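Local coordinates for protein alpha-14 giardin (Giardia lamblia, PDB 3CHJ) that is a calcium-binding annexin that may act as a calcium-regulated structural element linking the phospholipid bilayer to the underlying axoneme of the parasite, at residues N128-L131 against G132-V135. Sequence-based numbering, arbitrary orientation.
Sequences NDSL and GDVV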
ATOM      1  N   ASN A 128       2.312 -22.032   6.084  1.00 16.74           N
ATOM      2  CA  ASN A 128       2.397 -23.342   5.415  1.00 18.71           C
ATOM      3  C   ASN A 128       1.566 -23.384   4.132  1.00 18.68           C
ATOM      4  O   ASN A 128       1.123 -24.447   3.679  1.00 19.47           O
ATOM      5  CB  ASN A 128       1.951 -24.460   6.384  1.00 19.60           C
ATOM      6  CG  ASN A 128       2.164 -25.850   5.827  1.00 23.35           C
ATOM      7  OD1 ASN A 128       3.208 -26.142   5.260  1.00 25.49           O
ATOM      8  ND2 ASN A 128       1.173 -26.728   6.011  1.00 26.31           N
ATOM      9  N   ASP A 129       1.363 -22.205   3.545  1.00 17.59           N
ATOM     10  CA  ASP A 129       0.595 -22.050   2.316  1.00 17.43           C
ATOM     11  C   ASP A 129       1.419 -21.272   1.326  1.00 15.44           C
ATOM     12  O   ASP A 129       2.251 -20.453   1.716  1.00 15.10           O
ATOM     13  CB  ASP A 129      -0.661 -21.209   2.571  1.00 17.88           C
ATOM     14  CG  ASP A 129      -1.698 -21.928   3.395  1.00 22.87           C
ATOM     15  OD1 ASP A 129      -1.769 -23.182   3.362  1.00 28.23           O
ATOM     16  OD2 ASP A 129      -2.463 -21.216   4.078  1.00 25.74           O
ATOM     17  N   SER A 130       1.149 -21.501   0.044  1.00 14.73           N
ATOM     18  CA  SER A 130       1.744 -20.689  -1.013  1.00 13.69           C
ATOM     19  C   SER A 130       0.973 -19.380  -1.137  1.00 12.96           C
ATOM     20  O   SER A 130      -0.241 -19.392  -1.239  1.00 12.72           O
ATOM     21  CB  SER A 130       1.662 -21.440  -2.337  1.00 14.05           C
ATOM     22  OG  SER A 130       1.717 -20.559  -3.461  1.00 13.84           O
ATOM     23  N   LEU A 131       1.686 -18.262  -1.130  1.00 12.66           N
ATOM     24  CA  LEU A 131       1.042 -16.960  -1.286  1.00 12.23           C
ATOM     25  C   LEU A 131       0.318 -16.885  -2.646  1.00 12.39           C
ATOM     26  O   LEU A 131      -0.858 -16.498  -2.707  1.00 12.17           O
ATOM     27  CB  LEU A 131       2.112 -15.870  -1.146  1.00 12.86           C
ATOM     28  CG  LEU A 131       1.712 -14.399  -1.191  1.00 13.92           C
ATOM     29  CD1 LEU A 131       2.862 -13.575  -0.636  1.00 15.60           C
ATOM     30  CD2 LEU A 131       1.424 -13.987  -2.604  1.00 17.76           C
ATOM     31  N   GLY A 132       1.004 -17.273  -3.720  1.00 11.81           N
ATOM     32  CA  GLY A 132       0.402 -17.255  -5.051  1.00 12.03           C
ATOM     33  C   GLY A 132      -0.853 -18.104  -5.102  1.00 13.05           C
ATOM     34  O   GLY A 132      -1.868 -17.711  -5.676  1.00 12.94           O
ATOM     35  N   ASP A 133      -0.796 -19.276  -4.475  1.00 12.80           N
ATOM     36  CA  ASP A 133      -1.893 -20.204  -4.561  1.00 14.50           C
ATOM     37  C   ASP A 133      -3.121 -19.723  -3.812  1.00 14.22           C
ATOM     38  O   ASP A 133      -4.241 -19.862  -4.311  1.00 14.06           O
ATOM     39  CB  ASP A 133      -1.466 -21.560  -4.026  1.00 14.91           C
ATOM     40  CG  ASP A 133      -0.582 -22.334  -4.995  1.00 18.36           C
ATOM     41  OD1 ASP A 133      -0.422 -21.948  -6.193  1.00 22.48           O
ATOM     42  OD2 ASP A 133      -0.048 -23.366  -4.538  1.00 22.43           O
ATOM     43  N   VAL A 134      -2.917 -19.138  -2.627  1.00 14.36           N
ATOM     44  CA  VAL A 134      -4.037 -18.639  -1.833  1.00 14.91           C
ATOM     45  C   VAL A 134      -4.722 -17.489  -2.577  1.00 14.36           C
ATOM     46  O   VAL A 134      -5.949 -17.413  -2.627  1.00 14.62           O
ATOM     47  CB  VAL A 134      -3.586 -18.180  -0.432  1.00 15.38           C
ATOM     48  CG1 VAL A 134      -4.723 -17.470   0.287  1.00 18.90           C
ATOM     49  CG2 VAL A 134      -3.127 -19.387   0.375  1.00 18.05           C
ATOM     50  N   VAL A 135      -3.923 -16.611  -3.179  1.00 13.73           N
ATOM     51  CA  VAL A 135      -4.477 -15.467  -3.893  1.00 13.47           C
ATOM     52  C   VAL A 135      -5.297 -15.949  -5.089  1.00 13.70           C
ATOM     53  O   VAL A 135      -6.421 -15.482  -5.298  1.00 13.52           O
ATOM     54  CB  VAL A 135      -3.369 -14.482  -4.331  1.00 13.43           C
ATOM     55  CG1 VAL A 135      -3.925 -13.433  -5.352  1.00 13.75           C
ATOM     56  CG2 VAL A 135      -2.761 -13.790  -3.088  1.00 12.21           C
TER
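Ser-130 swings its hydroxyl away from its own backbone N (chi1 157°) and out over the start of helix 131-139, where OG accepts from the backbone N of Asp-133 at 3.0 Å. The N-H points at the oxygen with an angle of 156°, so one of the amides at the helix start, which has no preceding turn to bond to, is satisfied by a side chain. Asp-133, with CG turned back beside its own N (chi1 -76°), brings its carboxylate against the same serine: Asp-133 OD2 lies 3.4 Å from Ser-130 CB, an approach by van der Waals contact. The acidic group at this N-terminal end is probably favoured by the helix dipole. Behind the cap the regular bonds begin, Val-134 N to Ser-130 O at 3.0 Å and Val-135 N to Leu-131 O at 3.1 Å.

One step before the cap, Asp-129 lays its CB against the methyl CG2 of Val-134 at 3.8 Å, the two side chains meeting at a slant. Its carboxylate also makes a weak, long ion pair with Arg-91. Leu-131 turns into the protein and touches Ile-90, Ile-119, Tyr-123 and Ala-153, and its CD2 methyl comes to 4.2 Å from CG2 of Val-135, which itself packs on Ile-149 and Asn-150. The first turn of helix 131-139 is thereby seated against helices 82-94, 113-127 and 144-154. This is a serine N-cap following the short loop after helix 113-127, in the all-helical annexin fold.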